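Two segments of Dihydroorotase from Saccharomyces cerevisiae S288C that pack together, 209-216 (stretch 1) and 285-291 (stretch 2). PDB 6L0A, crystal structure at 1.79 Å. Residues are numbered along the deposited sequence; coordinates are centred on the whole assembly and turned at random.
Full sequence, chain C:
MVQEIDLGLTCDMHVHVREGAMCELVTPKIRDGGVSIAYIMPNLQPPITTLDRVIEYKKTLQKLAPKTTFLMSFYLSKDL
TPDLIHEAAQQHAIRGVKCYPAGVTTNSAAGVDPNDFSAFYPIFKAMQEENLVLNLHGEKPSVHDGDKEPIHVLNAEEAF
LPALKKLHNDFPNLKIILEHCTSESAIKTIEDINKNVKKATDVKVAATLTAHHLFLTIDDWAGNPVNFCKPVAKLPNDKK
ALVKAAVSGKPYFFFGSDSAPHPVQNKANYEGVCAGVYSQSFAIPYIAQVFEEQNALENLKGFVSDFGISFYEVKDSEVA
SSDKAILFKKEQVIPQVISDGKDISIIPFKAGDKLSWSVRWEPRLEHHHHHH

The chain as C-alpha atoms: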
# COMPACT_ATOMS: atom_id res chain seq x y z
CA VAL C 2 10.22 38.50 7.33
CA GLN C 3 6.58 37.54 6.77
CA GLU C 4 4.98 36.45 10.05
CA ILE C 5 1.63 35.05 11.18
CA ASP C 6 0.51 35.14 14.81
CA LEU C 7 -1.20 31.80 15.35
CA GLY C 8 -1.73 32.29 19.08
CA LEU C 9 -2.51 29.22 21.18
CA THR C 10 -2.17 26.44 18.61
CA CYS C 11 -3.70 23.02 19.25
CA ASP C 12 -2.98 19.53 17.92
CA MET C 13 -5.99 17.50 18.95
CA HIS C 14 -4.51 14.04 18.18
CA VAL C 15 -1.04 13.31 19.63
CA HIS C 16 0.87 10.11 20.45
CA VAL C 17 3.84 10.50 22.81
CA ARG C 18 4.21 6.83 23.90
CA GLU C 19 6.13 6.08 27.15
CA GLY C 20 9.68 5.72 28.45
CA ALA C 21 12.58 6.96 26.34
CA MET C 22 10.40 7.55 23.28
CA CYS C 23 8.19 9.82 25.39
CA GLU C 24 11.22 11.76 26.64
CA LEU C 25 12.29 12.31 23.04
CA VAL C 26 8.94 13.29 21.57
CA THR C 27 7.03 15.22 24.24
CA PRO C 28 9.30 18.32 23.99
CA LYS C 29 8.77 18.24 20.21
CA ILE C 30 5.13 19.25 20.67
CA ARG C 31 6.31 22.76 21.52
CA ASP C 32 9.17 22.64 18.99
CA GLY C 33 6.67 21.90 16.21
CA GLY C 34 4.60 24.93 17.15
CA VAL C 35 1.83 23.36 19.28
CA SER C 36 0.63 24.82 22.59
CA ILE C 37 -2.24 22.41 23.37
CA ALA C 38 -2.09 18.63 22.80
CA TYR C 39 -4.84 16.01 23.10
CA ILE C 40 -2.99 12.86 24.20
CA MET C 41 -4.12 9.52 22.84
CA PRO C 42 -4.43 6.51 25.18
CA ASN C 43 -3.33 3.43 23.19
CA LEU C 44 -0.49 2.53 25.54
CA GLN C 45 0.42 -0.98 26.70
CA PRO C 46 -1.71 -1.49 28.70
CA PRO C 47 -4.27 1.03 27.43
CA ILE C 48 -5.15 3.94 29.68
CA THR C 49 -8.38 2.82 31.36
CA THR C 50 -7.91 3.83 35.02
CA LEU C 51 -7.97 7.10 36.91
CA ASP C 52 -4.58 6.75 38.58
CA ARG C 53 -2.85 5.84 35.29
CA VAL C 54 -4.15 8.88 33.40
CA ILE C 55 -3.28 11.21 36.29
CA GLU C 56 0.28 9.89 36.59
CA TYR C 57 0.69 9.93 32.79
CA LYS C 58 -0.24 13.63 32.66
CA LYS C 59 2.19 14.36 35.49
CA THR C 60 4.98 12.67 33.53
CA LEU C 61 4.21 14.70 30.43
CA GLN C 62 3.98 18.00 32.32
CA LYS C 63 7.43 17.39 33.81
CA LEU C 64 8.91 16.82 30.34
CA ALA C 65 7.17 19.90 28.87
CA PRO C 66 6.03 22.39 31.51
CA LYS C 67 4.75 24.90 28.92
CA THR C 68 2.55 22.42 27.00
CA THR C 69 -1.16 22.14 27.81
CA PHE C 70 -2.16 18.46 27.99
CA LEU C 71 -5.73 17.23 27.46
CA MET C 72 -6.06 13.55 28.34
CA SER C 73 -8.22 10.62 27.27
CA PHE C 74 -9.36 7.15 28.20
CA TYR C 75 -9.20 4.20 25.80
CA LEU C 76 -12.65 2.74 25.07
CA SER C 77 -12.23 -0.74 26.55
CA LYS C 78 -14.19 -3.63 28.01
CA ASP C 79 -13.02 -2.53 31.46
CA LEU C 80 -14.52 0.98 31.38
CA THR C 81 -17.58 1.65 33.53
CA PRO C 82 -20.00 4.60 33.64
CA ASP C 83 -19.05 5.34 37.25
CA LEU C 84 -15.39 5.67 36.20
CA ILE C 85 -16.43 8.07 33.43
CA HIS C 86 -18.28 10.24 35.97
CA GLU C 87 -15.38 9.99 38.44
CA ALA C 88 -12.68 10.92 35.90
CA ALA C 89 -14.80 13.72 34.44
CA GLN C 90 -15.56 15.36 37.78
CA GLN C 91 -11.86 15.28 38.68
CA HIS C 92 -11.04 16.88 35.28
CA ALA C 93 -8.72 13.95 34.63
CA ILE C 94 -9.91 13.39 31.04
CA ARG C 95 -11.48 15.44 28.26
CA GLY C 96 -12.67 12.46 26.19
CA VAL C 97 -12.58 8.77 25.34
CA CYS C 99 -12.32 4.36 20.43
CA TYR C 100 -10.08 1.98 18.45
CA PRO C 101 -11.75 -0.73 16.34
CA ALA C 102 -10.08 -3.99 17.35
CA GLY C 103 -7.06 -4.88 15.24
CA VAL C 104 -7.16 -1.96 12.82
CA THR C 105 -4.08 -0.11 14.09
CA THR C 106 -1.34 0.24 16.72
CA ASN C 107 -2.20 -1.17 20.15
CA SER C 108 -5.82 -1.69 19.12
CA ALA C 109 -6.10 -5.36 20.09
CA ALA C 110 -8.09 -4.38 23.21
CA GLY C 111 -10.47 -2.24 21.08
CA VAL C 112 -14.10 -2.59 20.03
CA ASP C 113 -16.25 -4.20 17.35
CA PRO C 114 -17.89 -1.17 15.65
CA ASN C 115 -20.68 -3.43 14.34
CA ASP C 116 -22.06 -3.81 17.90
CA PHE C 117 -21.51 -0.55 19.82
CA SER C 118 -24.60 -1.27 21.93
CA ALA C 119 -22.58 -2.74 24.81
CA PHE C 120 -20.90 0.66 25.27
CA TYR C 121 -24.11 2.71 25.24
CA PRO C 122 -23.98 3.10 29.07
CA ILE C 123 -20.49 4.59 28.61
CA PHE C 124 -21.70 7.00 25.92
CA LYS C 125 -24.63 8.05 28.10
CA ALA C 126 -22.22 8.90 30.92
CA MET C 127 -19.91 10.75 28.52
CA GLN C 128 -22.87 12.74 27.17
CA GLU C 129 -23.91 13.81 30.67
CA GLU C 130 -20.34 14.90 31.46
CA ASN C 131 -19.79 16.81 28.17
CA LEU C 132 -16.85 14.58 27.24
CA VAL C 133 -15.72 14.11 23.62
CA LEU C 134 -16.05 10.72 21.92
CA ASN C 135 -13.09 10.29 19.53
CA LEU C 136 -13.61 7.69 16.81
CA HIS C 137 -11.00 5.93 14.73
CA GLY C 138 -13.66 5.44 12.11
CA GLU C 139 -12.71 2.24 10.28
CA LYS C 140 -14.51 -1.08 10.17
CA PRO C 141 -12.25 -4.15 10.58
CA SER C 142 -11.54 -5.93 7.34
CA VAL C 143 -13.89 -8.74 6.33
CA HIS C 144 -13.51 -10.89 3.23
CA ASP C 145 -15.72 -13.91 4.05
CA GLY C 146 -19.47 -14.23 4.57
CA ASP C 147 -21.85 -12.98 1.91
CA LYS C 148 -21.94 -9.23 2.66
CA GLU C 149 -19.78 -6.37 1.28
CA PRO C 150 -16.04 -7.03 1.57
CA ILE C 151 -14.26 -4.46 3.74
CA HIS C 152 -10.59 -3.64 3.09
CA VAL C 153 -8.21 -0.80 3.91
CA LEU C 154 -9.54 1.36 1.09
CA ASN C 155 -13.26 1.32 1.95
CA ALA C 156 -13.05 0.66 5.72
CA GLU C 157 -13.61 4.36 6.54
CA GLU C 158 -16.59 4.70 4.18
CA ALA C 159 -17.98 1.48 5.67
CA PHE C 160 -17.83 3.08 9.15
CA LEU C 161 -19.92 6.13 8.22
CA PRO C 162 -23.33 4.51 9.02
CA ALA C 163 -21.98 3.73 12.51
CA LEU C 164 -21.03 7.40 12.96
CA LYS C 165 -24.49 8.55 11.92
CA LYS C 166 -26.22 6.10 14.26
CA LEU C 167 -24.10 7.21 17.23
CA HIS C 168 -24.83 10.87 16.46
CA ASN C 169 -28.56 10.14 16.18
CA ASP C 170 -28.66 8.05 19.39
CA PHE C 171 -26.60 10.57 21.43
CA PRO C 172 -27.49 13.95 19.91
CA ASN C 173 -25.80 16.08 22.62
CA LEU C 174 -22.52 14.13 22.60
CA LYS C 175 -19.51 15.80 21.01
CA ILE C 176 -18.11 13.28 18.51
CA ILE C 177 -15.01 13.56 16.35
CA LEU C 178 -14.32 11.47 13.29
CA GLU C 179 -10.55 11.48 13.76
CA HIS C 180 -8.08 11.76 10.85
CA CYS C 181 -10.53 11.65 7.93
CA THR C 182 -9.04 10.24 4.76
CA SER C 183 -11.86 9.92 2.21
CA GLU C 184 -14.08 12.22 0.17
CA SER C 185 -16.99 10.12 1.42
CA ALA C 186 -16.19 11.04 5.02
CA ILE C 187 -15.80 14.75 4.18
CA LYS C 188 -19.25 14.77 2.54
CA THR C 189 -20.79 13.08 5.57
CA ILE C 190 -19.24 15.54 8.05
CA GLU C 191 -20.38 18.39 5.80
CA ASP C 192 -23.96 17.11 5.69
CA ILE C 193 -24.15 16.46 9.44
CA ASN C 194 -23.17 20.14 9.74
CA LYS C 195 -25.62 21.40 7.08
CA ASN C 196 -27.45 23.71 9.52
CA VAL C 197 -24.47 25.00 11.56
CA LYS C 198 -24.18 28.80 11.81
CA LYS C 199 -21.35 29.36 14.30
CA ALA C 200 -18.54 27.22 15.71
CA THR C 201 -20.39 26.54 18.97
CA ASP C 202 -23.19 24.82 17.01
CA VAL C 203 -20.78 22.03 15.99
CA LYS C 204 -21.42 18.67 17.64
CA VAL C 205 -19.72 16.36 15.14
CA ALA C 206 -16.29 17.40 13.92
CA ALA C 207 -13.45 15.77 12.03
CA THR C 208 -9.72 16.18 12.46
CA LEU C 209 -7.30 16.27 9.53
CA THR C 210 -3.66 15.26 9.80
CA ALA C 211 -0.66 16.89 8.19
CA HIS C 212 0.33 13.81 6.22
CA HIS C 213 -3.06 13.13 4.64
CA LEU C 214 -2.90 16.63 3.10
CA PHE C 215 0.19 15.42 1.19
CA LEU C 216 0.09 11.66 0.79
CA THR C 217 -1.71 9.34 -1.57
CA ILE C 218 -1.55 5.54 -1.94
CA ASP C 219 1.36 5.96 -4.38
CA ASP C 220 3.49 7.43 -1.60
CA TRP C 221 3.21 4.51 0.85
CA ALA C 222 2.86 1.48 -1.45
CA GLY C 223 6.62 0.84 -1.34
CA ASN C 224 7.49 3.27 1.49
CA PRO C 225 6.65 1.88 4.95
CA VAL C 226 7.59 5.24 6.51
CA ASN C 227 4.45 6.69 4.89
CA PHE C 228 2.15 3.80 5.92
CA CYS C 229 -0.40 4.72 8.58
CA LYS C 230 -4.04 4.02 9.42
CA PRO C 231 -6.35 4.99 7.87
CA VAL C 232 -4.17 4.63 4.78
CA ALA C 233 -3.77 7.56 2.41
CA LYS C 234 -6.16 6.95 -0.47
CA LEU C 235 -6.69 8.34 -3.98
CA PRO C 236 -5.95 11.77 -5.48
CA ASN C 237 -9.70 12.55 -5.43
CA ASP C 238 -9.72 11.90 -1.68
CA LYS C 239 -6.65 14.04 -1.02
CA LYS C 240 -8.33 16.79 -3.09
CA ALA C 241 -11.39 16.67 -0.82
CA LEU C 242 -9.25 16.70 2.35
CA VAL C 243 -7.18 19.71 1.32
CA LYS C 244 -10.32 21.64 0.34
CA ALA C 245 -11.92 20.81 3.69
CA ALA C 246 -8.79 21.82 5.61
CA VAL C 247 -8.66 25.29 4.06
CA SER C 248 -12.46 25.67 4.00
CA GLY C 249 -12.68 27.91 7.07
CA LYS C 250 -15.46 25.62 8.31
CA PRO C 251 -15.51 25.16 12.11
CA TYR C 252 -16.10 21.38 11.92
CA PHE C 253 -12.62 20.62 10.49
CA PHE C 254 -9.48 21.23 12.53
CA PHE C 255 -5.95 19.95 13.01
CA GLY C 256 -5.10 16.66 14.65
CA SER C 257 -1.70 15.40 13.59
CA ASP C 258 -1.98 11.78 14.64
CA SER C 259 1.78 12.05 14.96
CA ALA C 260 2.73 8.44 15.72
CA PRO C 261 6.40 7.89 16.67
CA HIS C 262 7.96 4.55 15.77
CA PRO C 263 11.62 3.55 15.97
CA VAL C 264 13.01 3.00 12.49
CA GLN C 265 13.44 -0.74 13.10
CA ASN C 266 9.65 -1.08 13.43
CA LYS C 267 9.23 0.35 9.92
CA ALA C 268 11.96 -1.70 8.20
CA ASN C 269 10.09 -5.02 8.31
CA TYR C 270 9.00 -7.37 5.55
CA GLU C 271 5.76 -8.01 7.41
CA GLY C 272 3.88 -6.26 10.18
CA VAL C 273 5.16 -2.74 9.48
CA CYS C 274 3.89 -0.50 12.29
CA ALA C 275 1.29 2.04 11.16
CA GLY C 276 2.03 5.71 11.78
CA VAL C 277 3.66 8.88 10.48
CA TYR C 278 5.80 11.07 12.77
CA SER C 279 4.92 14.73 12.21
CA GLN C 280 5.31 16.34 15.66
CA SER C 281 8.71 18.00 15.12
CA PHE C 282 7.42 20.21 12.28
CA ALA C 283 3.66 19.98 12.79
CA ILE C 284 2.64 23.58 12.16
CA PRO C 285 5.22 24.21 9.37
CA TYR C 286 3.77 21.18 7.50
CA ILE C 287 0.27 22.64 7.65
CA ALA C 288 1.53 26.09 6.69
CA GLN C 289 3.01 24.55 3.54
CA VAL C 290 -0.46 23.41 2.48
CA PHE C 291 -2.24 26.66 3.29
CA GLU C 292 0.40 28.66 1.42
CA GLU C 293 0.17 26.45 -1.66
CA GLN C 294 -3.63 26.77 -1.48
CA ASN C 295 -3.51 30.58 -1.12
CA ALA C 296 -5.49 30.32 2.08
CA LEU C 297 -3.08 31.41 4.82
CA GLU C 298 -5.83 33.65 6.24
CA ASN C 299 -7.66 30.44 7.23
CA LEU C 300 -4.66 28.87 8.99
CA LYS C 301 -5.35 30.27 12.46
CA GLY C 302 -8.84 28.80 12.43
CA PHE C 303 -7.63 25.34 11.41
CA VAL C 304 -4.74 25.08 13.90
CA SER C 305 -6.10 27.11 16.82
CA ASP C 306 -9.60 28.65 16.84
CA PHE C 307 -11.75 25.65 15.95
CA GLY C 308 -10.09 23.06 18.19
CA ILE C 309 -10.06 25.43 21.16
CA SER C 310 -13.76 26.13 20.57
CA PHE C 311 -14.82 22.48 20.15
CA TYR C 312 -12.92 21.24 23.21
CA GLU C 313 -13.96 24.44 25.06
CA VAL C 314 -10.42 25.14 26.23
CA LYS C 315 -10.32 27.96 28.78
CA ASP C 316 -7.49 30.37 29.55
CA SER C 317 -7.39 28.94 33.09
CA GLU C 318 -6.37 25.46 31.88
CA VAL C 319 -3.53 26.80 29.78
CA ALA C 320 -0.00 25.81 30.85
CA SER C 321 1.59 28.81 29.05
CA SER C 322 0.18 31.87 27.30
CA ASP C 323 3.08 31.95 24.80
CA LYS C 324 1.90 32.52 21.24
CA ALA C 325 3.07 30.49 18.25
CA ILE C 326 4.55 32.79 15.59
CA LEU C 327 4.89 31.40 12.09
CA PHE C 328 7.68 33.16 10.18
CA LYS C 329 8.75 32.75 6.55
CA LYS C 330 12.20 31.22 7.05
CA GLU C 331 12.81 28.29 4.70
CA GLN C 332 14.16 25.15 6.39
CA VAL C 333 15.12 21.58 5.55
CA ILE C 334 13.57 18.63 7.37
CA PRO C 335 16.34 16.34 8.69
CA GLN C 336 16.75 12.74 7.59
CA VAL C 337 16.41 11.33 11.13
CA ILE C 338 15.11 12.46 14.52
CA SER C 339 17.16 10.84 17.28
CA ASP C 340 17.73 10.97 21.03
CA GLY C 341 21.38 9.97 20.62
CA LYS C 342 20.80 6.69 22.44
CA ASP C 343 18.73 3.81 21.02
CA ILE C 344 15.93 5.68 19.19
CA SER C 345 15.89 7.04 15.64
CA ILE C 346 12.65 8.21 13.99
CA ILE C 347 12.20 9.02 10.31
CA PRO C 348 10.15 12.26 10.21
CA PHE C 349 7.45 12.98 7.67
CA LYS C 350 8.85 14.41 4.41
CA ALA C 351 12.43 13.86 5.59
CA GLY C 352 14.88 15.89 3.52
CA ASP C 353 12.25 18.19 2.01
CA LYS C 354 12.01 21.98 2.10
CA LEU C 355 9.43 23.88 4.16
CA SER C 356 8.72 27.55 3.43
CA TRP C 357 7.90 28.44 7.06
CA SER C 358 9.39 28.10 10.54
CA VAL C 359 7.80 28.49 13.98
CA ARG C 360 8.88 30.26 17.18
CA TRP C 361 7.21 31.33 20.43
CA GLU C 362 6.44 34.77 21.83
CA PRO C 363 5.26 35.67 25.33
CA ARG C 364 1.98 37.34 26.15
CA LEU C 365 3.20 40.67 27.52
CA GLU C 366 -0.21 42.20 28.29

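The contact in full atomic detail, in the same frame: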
# COMPACT_ATOMS: atom_id res chain seq x y z
N LEU C 209 -8.11 16.58 10.70
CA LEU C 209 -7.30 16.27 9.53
C LEU C 209 -5.84 16.33 9.93
O LEU C 209 -5.42 17.23 10.66
CB LEU C 209 -7.59 17.24 8.39
CG LEU C 209 -9.05 17.22 7.91
CD1 LEU C 209 -9.32 18.40 6.98
CD2 LEU C 209 -9.38 15.90 7.21
N THR C 210 -5.07 15.34 9.48
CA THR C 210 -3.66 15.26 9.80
C THR C 210 -2.85 16.11 8.83
O THR C 210 -3.36 16.58 7.81
CB THR C 210 -3.15 13.83 9.69
OG1 THR C 210 -3.16 13.44 8.31
CG2 THR C 210 -4.02 12.88 10.51
N ALA C 211 -1.58 16.28 9.15
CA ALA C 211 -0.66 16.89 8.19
C ALA C 211 -0.42 15.95 7.02
O ALA C 211 -0.46 16.37 5.85
CB ALA C 211 0.65 17.25 8.87
N HIS C 212 -0.17 14.67 7.29
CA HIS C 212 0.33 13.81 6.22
C HIS C 212 -0.76 13.44 5.21
O HIS C 212 -0.45 13.20 4.04
CB HIS C 212 1.01 12.56 6.79
CG HIS C 212 0.22 11.84 7.84
ND1 HIS C 212 0.16 12.27 9.15
CD2 HIS C 212 -0.49 10.69 7.78
CE1 HIS C 212 -0.58 11.42 9.85
NE2 HIS C 212 -0.98 10.45 9.05
N HIS C 213 -2.02 13.41 5.62
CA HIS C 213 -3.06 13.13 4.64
C HIS C 213 -3.35 14.32 3.72
O HIS C 213 -4.07 14.14 2.74
CB HIS C 213 -4.34 12.69 5.35
CG HIS C 213 -4.24 11.32 5.96
ND1 HIS C 213 -4.25 11.10 7.32
CD2 HIS C 213 -4.13 10.09 5.38
CE1 HIS C 213 -4.13 9.80 7.56
NE2 HIS C 213 -4.07 9.17 6.40
N LEU C 214 -2.82 15.51 4.03
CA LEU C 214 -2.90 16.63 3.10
C LEU C 214 -1.84 16.56 2.02
O LEU C 214 -1.90 17.34 1.05
CB LEU C 214 -2.76 17.95 3.87
CG LEU C 214 -3.77 18.16 5.00
CD1 LEU C 214 -3.64 19.56 5.60
CD2 LEU C 214 -5.20 17.91 4.51
N PHE C 215 -0.88 15.64 2.15
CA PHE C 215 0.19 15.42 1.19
C PHE C 215 0.12 14.08 0.50
O PHE C 215 0.35 13.99 -0.72
CB PHE C 215 1.56 15.51 1.88
CG PHE C 215 1.94 16.89 2.34
CD1 PHE C 215 1.66 17.31 3.64
CD2 PHE C 215 2.62 17.75 1.49
CE1 PHE C 215 2.04 18.56 4.08
CE2 PHE C 215 3.00 19.01 1.92
CZ PHE C 215 2.70 19.42 3.21
N LEU C 216 -0.15 13.02 1.25
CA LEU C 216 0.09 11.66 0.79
C LEU C 216 -1.07 11.11 -0.00
O LEU C 216 -2.24 11.46 0.20
CB LEU C 216 0.35 10.71 1.97
CG LEU C 216 1.58 10.90 2.84
CD1 LEU C 216 1.55 9.89 3.98
CD2 LEU C 216 2.86 10.76 2.03
N PRO C 285 4.62 23.97 10.71
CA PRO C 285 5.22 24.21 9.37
C PRO C 285 4.68 23.31 8.26
O PRO C 285 4.52 23.80 7.13
CB PRO C 285 6.71 23.97 9.62
CG PRO C 285 6.92 24.34 11.06
CD PRO C 285 5.66 23.89 11.76
N TYR C 286 4.39 22.03 8.53
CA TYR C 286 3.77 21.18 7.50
C TYR C 286 2.45 21.77 7.04
O TYR C 286 2.16 21.86 5.84
CB TYR C 286 3.52 19.75 8.01
CG TYR C 286 4.72 18.89 8.31
CD1 TYR C 286 5.71 18.66 7.35
CD2 TYR C 286 4.85 18.27 9.54
CE1 TYR C 286 6.79 17.86 7.64
CE2 TYR C 286 5.92 17.45 9.84
CZ TYR C 286 6.90 17.26 8.88
OH TYR C 286 7.96 16.46 9.18
N ILE C 287 1.59 22.13 7.99
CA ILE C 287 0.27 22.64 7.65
C ILE C 287 0.39 23.96 6.91
O ILE C 287 -0.36 24.24 5.97
CB ILE C 287 -0.58 22.76 8.93
CG1 ILE C 287 -0.72 21.39 9.60
CG2 ILE C 287 -1.93 23.34 8.59
CD1 ILE C 287 -1.46 20.38 8.75
N ALA C 288 1.32 24.81 7.34
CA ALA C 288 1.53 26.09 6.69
C ALA C 288 1.91 25.90 5.23
O ALA C 288 1.49 26.68 4.36
CB ALA C 288 2.60 26.88 7.43
N GLN C 289 2.67 24.85 4.93
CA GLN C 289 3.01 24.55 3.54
C GLN C 289 1.75 24.40 2.70
O GLN C 289 1.65 24.94 1.59
CB GLN C 289 3.87 23.29 3.48
CG GLN C 289 4.64 23.13 2.17
CD GLN C 289 5.56 24.30 1.91
OE1 GLN C 289 6.31 24.73 2.80
NE2 GLN C 289 5.52 24.84 0.69
N VAL C 290 0.77 23.66 3.22
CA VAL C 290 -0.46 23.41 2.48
C VAL C 290 -1.27 24.68 2.31
O VAL C 290 -1.76 24.98 1.21
CB VAL C 290 -1.29 22.32 3.20
CG1 VAL C 290 -2.62 22.10 2.47
CG2 VAL C 290 -0.47 21.05 3.30
N PHE C 291 -1.42 25.46 3.38
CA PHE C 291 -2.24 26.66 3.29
C PHE C 291 -1.60 27.71 2.39
O PHE C 291 -2.31 28.43 1.69
CB PHE C 291 -2.50 27.22 4.69
CG PHE C 291 -3.61 26.51 5.44
CD1 PHE C 291 -3.44 25.20 5.89
CD2 PHE C 291 -4.81 27.15 5.68
CE1 PHE C 291 -4.45 24.56 6.59
CE2 PHE C 291 -5.84 26.50 6.37
CZ PHE C 291 -5.65 25.20 6.83

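The contact is small and apolar, and no hydrogen bond crosses it. One helix, running through 285-291, offers Tyr 286, Ile 287, Gln 289 and Val 290 to a compact turn that presents Ala 211, Leu 214 and Phe 215.

Ala 211 is where the backbones come closest, with its CA 5.8 Å from the CA of Ile 287. The end of Ile 287 lies against Ala 211. Ile 287 CD1 lies 3.6 Å from Ala 211 CA and 3.9 Å from Leu 214 CD1, so this methyl fills the hollow between the two residues. Ala 211 CB also meets Tyr 286 CB at 3.9 Å.

Val 290 is the matching bump one turn along the helix. Its CG2 sits between Leu 214 CB, at 3.9 Å, and Phe 215 CZ, at 3.6 Å.

The Phe 215 ring reaches the helix with its tip. Phe 215 CZ is 3.6 Å from Tyr 286 O and 4.1 Å from Gln 289 CB, both at the ring edge. Gln 289 CB is its nearest atom to the ring; the end of the side chain leads away.

The turn is held from within. Leu 214 N donates a hydrogen bond to Ala 211 O at 3.1 Å, and His 213 N donates one to Thr 210 OG1 at 2.9 Å. The His 213 side chain takes no part in the contact.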